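Local coordinates for mite allergen Der p 5 (Dermatophagoides pteronyssinus, PDB 3MQ1), which is of unknown physiological function but acts as an IgE-binding dust mite allergen and forms homodimers that can assemble further as a trimer of dimers, at residues F21-Q24 with E25-N28; I50-I53 with D54-G58; V59-R62 with L63-R66. One frame throughout, in Å; residues are numbered along the deposited sequence.

Contact 1 (F21-Q24 with E25-N28)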
loop_
_atom_site.group_PDB
_atom_site.type_symbol
_atom_site.label_atom_id
_atom_site.label_comp_id
_atom_site.label_asym_id
_atom_site.label_seq_id
_atom_site.Cartn_x
_atom_site.Cartn_y
_atom_site.Cartn_z
ATOM N N PHE B 21 -11.801 -29.933 -7.687
ATOM C CA PHE B 21 -13.165 -29.919 -8.201
ATOM C C PHE B 21 -13.796 -31.302 -8.082
ATOM O O PHE B 21 -14.950 -31.437 -7.674
ATOM C CB PHE B 21 -13.197 -29.448 -9.658
ATOM C CG PHE B 21 -12.986 -27.970 -9.823
ATOM C CD1 PHE B 21 -14.001 -27.075 -9.528
ATOM C CD2 PHE B 21 -11.777 -27.476 -10.286
ATOM C CE1 PHE B 21 -13.812 -25.715 -9.682
ATOM C CE2 PHE B 21 -11.583 -26.117 -10.442
ATOM C CZ PHE B 21 -12.602 -25.235 -10.140
ATOM N N TYR B 22 -13.029 -32.327 -8.441
ATOM C CA TYR B 22 -13.484 -33.706 -8.323
ATOM C C TYR B 22 -13.802 -34.022 -6.868
ATOM O O TYR B 22 -14.721 -34.784 -6.572
ATOM C CB TYR B 22 -12.418 -34.667 -8.853
ATOM C CG TYR B 22 -12.859 -36.113 -8.903
ATOM C CD1 TYR B 22 -13.477 -36.631 -10.034
ATOM C CD2 TYR B 22 -12.652 -36.961 -7.824
ATOM C CE1 TYR B 22 -13.879 -37.952 -10.086
ATOM C CE2 TYR B 22 -13.049 -38.284 -7.868
ATOM C CZ TYR B 22 -13.663 -38.773 -9.001
ATOM O OH TYR B 22 -14.061 -40.089 -9.049
ATOM N N LEU B 23 -13.032 -33.427 -5.963
ATOM C CA LEU B 23 -13.265 -33.580 -4.534
ATOM C C LEU B 23 -14.573 -32.904 -4.143
ATOM O O LEU B 23 -15.387 -33.474 -3.416
ATOM C CB LEU B 23 -12.109 -32.974 -3.738
ATOM C CG LEU B 23 -12.218 -33.036 -2.214
ATOM C CD1 LEU B 23 -12.164 -34.478 -1.733
ATOM C CD2 LEU B 23 -11.116 -32.214 -1.566
ATOM N N GLN B 24 -14.765 -31.683 -4.633
ATOM C CA GLN B 24 -15.978 -30.922 -4.360
ATOM C C GLN B 24 -17.220 -31.704 -4.770
ATOM O O GLN B 24 -18.238 -31.677 -4.079
ATOM C CB GLN B 24 -15.937 -29.577 -5.091
ATOM C CG GLN B 24 -17.207 -28.750 -4.955
ATOM C CD GLN B 24 -17.462 -28.295 -3.531
ATOM O OE1 GLN B 24 -16.588 -28.390 -2.669
ATOM N NE2 GLN B 24 -18.665 -27.793 -3.278
ATOM N N GLU B 25 -17.129 -32.403 -5.896
ATOM C CA GLU B 25 -18.246 -33.196 -6.393
ATOM C C GLU B 25 -18.485 -34.415 -5.509
ATOM O O GLU B 25 -19.628 -34.804 -5.267
ATOM C CB GLU B 25 -18.000 -33.624 -7.842
ATOM C CG GLU B 25 -17.696 -32.468 -8.783
ATOM C CD GLU B 25 -18.795 -31.421 -8.801
ATOM O OE1 GLU B 25 -19.958 -31.769 -8.505
ATOM O OE2 GLU B 25 -18.497 -30.251 -9.116
ATOM N N GLN B 26 -17.401 -35.015 -5.028
ATOM C CA GLN B 26 -17.492 -36.137 -4.100
ATOM C C GLN B 26 -18.278 -35.732 -2.859
ATOM O O GLN B 26 -19.159 -36.460 -2.403
ATOM C CB GLN B 26 -16.096 -36.616 -3.697
ATOM C CG GLN B 26 -15.315 -37.284 -4.816
ATOM C CD GLN B 26 -13.879 -37.575 -4.427
ATOM O OE1 GLN B 26 -13.223 -36.757 -3.782
ATOM N NE2 GLN B 26 -13.382 -38.741 -4.821
ATOM N N ILE B 27 -17.950 -34.561 -2.320
ATOM C CA ILE B 27 -18.634 -34.037 -1.144
ATOM C C ILE B 27 -20.115 -33.815 -1.433
ATOM O O ILE B 27 -20.970 -34.090 -0.592
ATOM C CB ILE B 27 -18.004 -32.712 -0.674
ATOM C CG1 ILE B 27 -16.509 -32.902 -0.403
ATOM C CG2 ILE B 27 -18.713 -32.193 0.567
ATOM C CD1 ILE B 27 -15.803 -31.639 0.040
ATOM N N ASN B 28 -20.410 -33.319 -2.631
ATOM C CA ASN B 28 -21.788 -33.077 -3.044
ATOM C C ASN B 28 -22.620 -34.354 -3.048
ATOM O O ASN B 28 -23.603 -34.467 -2.316
ATOM C CB ASN B 28 -21.827 -32.421 -4.426
ATOM C CG ASN B 28 -21.205 -31.039 -4.434
ATOM O OD1 ASN B 28 -20.785 -30.528 -3.396
ATOM N ND2 ASN B 28 -21.145 -30.424 -5.609
#
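Glu-25, Gln-26, Ile-27 and Asn-28 give their backbone N-H groups to the carbonyls of Phe-21, Tyr-22, Leu-23 and Gln-24 in turn, an unbroken run of i to i+4 alpha-helical bonds in which Ile-27 N reaches Leu-23 O at 3.0 Å. Side chains pair at i+3 and i+4 spacings. With CG anti to the backbone N (chi1 -174°), the ring of Tyr-22 is swung alongside Gln-26, one turn later. Gln-26 NE2 lies at the ring edge, near its plane, 3.1 Å from Tyr-22 CE2; the amide plane itself is turned 61° from the ring. The amide's other arm, OE1, lies 3.2 Å from Leu-23 CD1, and the Gln-26 chain crosses Leu-23 at roughly a right angle. One turn on, Leu-23 CG and Ile-27 CD1 are 4.5 Å apart, a loose apolar pair.

Gln-26 NE2 also makes a weak hydrogen bond to Glu-45 of helix 36-63. Leu-23 packs on Glu-45 and Met-46 of that helix, and Ile-27 on Glu-94, Arg-97 and Val-98 of helix 71-99, so this portion of helix 4-32 rests against both of the chain's other helices.

Contact 2 (I50-I53 with D54-G58); sequences IAMI and DGVRG
Arg-57 folds back along the preceding turn and brings its guanidinium beside Ile-53. CB lies 3.4 Å from Ile-53 O, the carbonyl that also accepts the backbone N-H of Arg-57 at 3.0 Å. CG stands anti to the backbone N, and after an extended step the chain bends at chi3 (-61°), turning the guanidinium back along the helix with one face over Ile-53 O. From there the two terminal nitrogens part company. NH1 meets Asp-54 OD1 at 3.1 Å in a hydrogen-bonded salt bridge; the oxygen lies close to the guanidinium plane and offers its anti lone pair. NH2 passes 3.7 Å from Ile-53 CG2 and carries further salt bridges to Asp-85 and Glu-88 of helix 71-99.

Around the helix from the Asp-54 and Arg-57 pair, Met-52 CG and Val-56 CG2 lie side by side at 4.0 Å, and Met-52 packs on Leu-63 of the second subunit. Ile-53 turns to Leu-87 and Leu-91 of helix 71-99.

The chemistry is that of a shared cation. Because Asp-54 OD1 lies near a Glu-88 oxygen, the guanidinium probably offsets repulsion between the two carboxylates, and it links an i to i+3 pair within helix 36-63 to Asp-85 and Glu-88 of helix 71-99.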
loop_
_atom_site.group_PDB
_atom_site.type_symbol
_atom_site.label_atom_id
_atom_site.label_comp_id
_atom_site.label_asym_id
_atom_site.label_seq_id
_atom_site.Cartn_x
_atom_site.Cartn_y
_atom_site.Cartn_z
ATOM N N ILE B 50 -3.937 -32.438 2.745
ATOM C CA ILE B 50 -3.490 -31.591 3.844
ATOM C C ILE B 50 -2.037 -31.885 4.196
ATOM O O ILE B 50 -1.243 -30.970 4.414
ATOM C CB ILE B 50 -4.364 -31.779 5.098
ATOM C CG1 ILE B 50 -5.780 -31.258 4.845
ATOM C CG2 ILE B 50 -3.748 -31.064 6.289
ATOM C CD1 ILE B 50 -6.727 -31.474 6.005
ATOM N N ALA B 51 -1.696 -33.169 4.249
ATOM C CA ALA B 51 -0.331 -33.588 4.543
ATOM C C ALA B 51 0.639 -33.031 3.508
ATOM O O ALA B 51 1.742 -32.602 3.846
ATOM C CB ALA B 51 -0.242 -35.104 4.594
ATOM N N MET B 52 0.221 -33.040 2.246
ATOM C CA MET B 52 1.032 -32.487 1.168
ATOM C C MET B 52 1.314 -31.009 1.405
ATOM O O MET B 52 2.465 -30.574 1.372
ATOM C CB MET B 52 0.340 -32.676 -0.183
ATOM C CG MET B 52 0.869 -31.761 -1.275
ATOM S SD MET B 52 0.183 -32.125 -2.902
ATOM C CE MET B 52 0.945 -33.711 -3.235
ATOM N N ILE B 53 0.255 -30.242 1.644
ATOM C CA ILE B 53 0.381 -28.814 1.904
ATOM C C ILE B 53 1.333 -28.551 3.065
ATOM O O ILE B 53 2.116 -27.602 3.037
ATOM C CB ILE B 53 -0.983 -28.177 2.219
ATOM C CG1 ILE B 53 -1.959 -28.413 1.065
ATOM C CG2 ILE B 53 -0.825 -26.690 2.494
ATOM C CD1 ILE B 53 -3.317 -27.784 1.280
ATOM N N ASP B 54 1.256 -29.397 4.087
ATOM C CA ASP B 54 2.151 -29.300 5.234
ATOM C C ASP B 54 3.601 -29.458 4.799
ATOM O O ASP B 54 4.449 -28.621 5.112
ATOM C CB ASP B 54 1.807 -30.366 6.277
ATOM C CG ASP B 54 0.537 -30.049 7.040
ATOM O OD1 ASP B 54 0.141 -28.865 7.071
ATOM O OD2 ASP B 54 -0.061 -30.983 7.615
ATOM N N GLY B 55 3.880 -30.537 4.076
ATOM C CA GLY B 55 5.225 -30.820 3.610
ATOM C C GLY B 55 5.774 -29.723 2.723
ATOM O O GLY B 55 6.898 -29.259 2.917
ATOM N N VAL B 56 4.976 -29.307 1.745
ATOM C CA VAL B 56 5.380 -28.259 0.815
ATOM C C VAL B 56 5.720 -26.965 1.549
ATOM O O VAL B 56 6.677 -26.277 1.196
ATOM C CB VAL B 56 4.283 -27.978 -0.230
ATOM C CG1 VAL B 56 4.706 -26.849 -1.156
ATOM C CG2 VAL B 56 3.976 -29.238 -1.025
ATOM N N ARG B 57 4.936 -26.641 2.572
ATOM C CA ARG B 57 5.187 -25.446 3.370
ATOM C C ARG B 57 6.564 -25.518 4.016
ATOM O O ARG B 57 7.331 -24.557 3.973
ATOM C CB ARG B 57 4.117 -25.272 4.449
ATOM C CG ARG B 57 4.371 -24.084 5.366
ATOM C CD ARG B 57 3.381 -24.036 6.520
ATOM N NE ARG B 57 2.004 -23.906 6.059
ATOM C CZ ARG B 57 1.149 -24.919 5.963
ATOM N NH1 ARG B 57 1.528 -26.144 6.301
ATOM N NH2 ARG B 57 -0.085 -24.707 5.532
ATOM N N GLY B 58 6.868 -26.664 4.619
ATOM C CA GLY B 58 8.166 -26.881 5.228
ATOM C C GLY B 58 9.287 -26.626 4.242
ATOM O O GLY B 58 10.331 -26.083 4.600
#

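Contact 3 (V59-R62 with L63-R66). With PO4 (phosphate ion), chain U.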
loop_
_atom_site.group_PDB
_atom_site.type_symbol
_atom_site.label_atom_id
_atom_site.label_comp_id
_atom_site.label_asym_id
_atom_site.label_seq_id
_atom_site.Cartn_x
_atom_site.Cartn_y
_atom_site.Cartn_z
ATOM N N VAL B 59 9.066 -27.019 2.992
ATOM C CA VAL B 59 10.043 -26.794 1.934
ATOM C C VAL B 59 10.129 -25.309 1.601
ATOM O O VAL B 59 11.213 -24.772 1.381
ATOM C CB VAL B 59 9.682 -27.577 0.658
ATOM C CG1 VAL B 59 10.717 -27.328 -0.428
ATOM C CG2 VAL B 59 9.568 -29.063 0.963
ATOM N N LEU B 60 8.973 -24.652 1.570
ATOM C CA LEU B 60 8.901 -23.229 1.266
ATOM C C LEU B 60 9.564 -22.393 2.353
ATOM O O LEU B 60 10.092 -21.314 2.085
ATOM C CB LEU B 60 7.445 -22.796 1.083
ATOM C CG LEU B 60 6.712 -23.431 -0.099
ATOM C CD1 LEU B 60 5.241 -23.053 -0.087
ATOM C CD2 LEU B 60 7.366 -23.028 -1.411
ATOM N N ASP B 61 9.527 -22.894 3.584
ATOM C CA ASP B 61 10.167 -22.219 4.706
ATOM C C ASP B 61 11.684 -22.321 4.599
ATOM O O ASP B 61 12.403 -21.374 4.916
ATOM C CB ASP B 61 9.693 -22.814 6.034
ATOM C CG ASP B 61 8.296 -22.359 6.411
ATOM O OD1 ASP B 61 7.876 -21.281 5.943
ATOM O OD2 ASP B 61 7.624 -23.076 7.180
ATOM N N ARG B 62 12.160 -23.477 4.151
ATOM C CA ARG B 62 13.588 -23.711 3.979
ATOM C C ARG B 62 14.145 -22.847 2.855
ATOM O O ARG B 62 15.213 -22.248 2.988
ATOM C CB ARG B 62 13.850 -25.187 3.679
ATOM C CG ARG B 62 13.390 -26.133 4.773
ATOM C CD ARG B 62 13.298 -27.562 4.265
ATOM N NE ARG B 62 12.767 -28.464 5.281
ATOM C CZ ARG B 62 12.445 -29.735 5.060
ATOM N NH1 ARG B 62 12.594 -30.260 3.850
ATOM N NH2 ARG B 62 11.970 -30.478 6.049
ATOM N N LEU B 63 13.413 -22.788 1.747
ATOM C CA LEU B 63 13.825 -22.006 0.587
ATOM C C LEU B 63 14.003 -20.534 0.936
ATOM O O LEU B 63 14.939 -19.887 0.470
ATOM C CB LEU B 63 12.805 -22.154 -0.541
ATOM C CG LEU B 63 12.681 -23.545 -1.161
ATOM C CD1 LEU B 63 11.493 -23.611 -2.106
ATOM C CD2 LEU B 63 13.967 -23.925 -1.879
ATOM N N MET B 64 13.098 -20.011 1.755
ATOM C CA MET B 64 13.147 -18.610 2.156
ATOM C C MET B 64 14.403 -18.305 2.967
ATOM O O MET B 64 14.798 -17.148 3.107
ATOM C CB MET B 64 11.899 -18.239 2.962
ATOM C CG MET B 64 10.603 -18.330 2.174
ATOM S SD MET B 64 9.148 -17.968 3.177
ATOM C CE MET B 64 9.491 -16.283 3.678
ATOM N N GLN B 65 15.027 -19.352 3.497
ATOM C CA GLN B 65 16.221 -19.195 4.319
ATOM C C GLN B 65 17.479 -19.062 3.467
ATOM O O GLN B 65 18.557 -18.765 3.980
ATOM C CB GLN B 65 16.358 -20.369 5.291
ATOM C CG GLN B 65 15.155 -20.556 6.201
ATOM C CD GLN B 65 15.295 -21.756 7.117
ATOM O OE1 GLN B 65 16.393 -22.276 7.313
ATOM N NE2 GLN B 65 14.180 -22.200 7.684
ATOM N N ARG B 66 17.336 -19.283 2.164
ATOM C CA ARG B 66 18.454 -19.142 1.238
ATOM C C ARG B 66 18.908 -17.686 1.177
ATOM O O ARG B 66 18.135 -16.776 1.479
ATOM C CB ARG B 66 18.071 -19.651 -0.153
ATOM C CG ARG B 66 17.633 -21.108 -0.171
ATOM C CD ARG B 66 17.224 -21.556 -1.565
ATOM N NE ARG B 66 18.360 -21.616 -2.480
ATOM C CZ ARG B 66 19.128 -22.688 -2.645
ATOM N NH1 ARG B 66 18.884 -23.794 -1.955
ATOM N NH2 ARG B 66 20.142 -22.655 -3.499
HETATM P P PO4 U . 9.114 -32.184 4.646
HETATM O O1 PO4 U . 8.565 -31.107 5.551
HETATM O O2 PO4 U . 8.831 -31.824 3.208
HETATM O O3 PO4 U . 10.606 -32.300 4.829
HETATM O O4 PO4 U . 8.462 -33.504 4.979
#
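Oxygen O3 of a bound phosphate is gripped twice by Arg-62, at 2.6 Å from NH2 and, through a weak bond, at 3.0 Å from NH1. It sits at the edge of the guanidinium, near its plane, where two N-H groups converge on one oxygen at the end of a side chain extended from CG to NE. Val-59 also touches the ion, its CG2 3.6 Å from phosphate O2.

The other branch of Val-59, CG1, faces Leu-63 CD1 at 4.2 Å; these two side chains run alongside each other, pointing the same way. Leu-60 CD2 approaches the same methyl, so two residues of the preceding turn touch it. In the backbone, Leu-63 N still bonds Val-59 O in the i to i+4 manner, whereas Gln-65 N goes to Arg-62 O at 2.9 Å, an i to i+3 link whose donor stands well above the carbonyl plane. This link overlaps a type I turn from Leu-63 to Arg-66, in which Arg-66 N bonds Leu-63 O.

Asp-61 is salt-bridged to Lys-81. The contact divides its chemistry: Leu-60 and Leu-63 pack on helix 71-99 and on Met-52 of the second subunit, while Arg-62 holds an anion probably from the crystallisation liquor, consistent with a basic spot that can hold an anion, without establishing a physiological ligand.

In the fold
The chain is a three-helix bundle, and the contacts come along it in numerical order. Contact 1 belongs to helix 4-32; contact 2 lies on helix 36-63, and contact 3 adjoins it in sequence, running from that helix into the loop before helix 71-99. The centres of contacts 2 and 3 are about 13 Å apart, on the same side of the chain's centre. Contact 1 is on the opposite side, about 21 Å from contact 2 and about 32 Å from contact 3, centre to centre. All three pack on helix 71-99. Residues 21-24 belong to an experimentally mapped IgE epitope, and all three contacts touch another copy of the protein, contacts 2 and 3 more extensively.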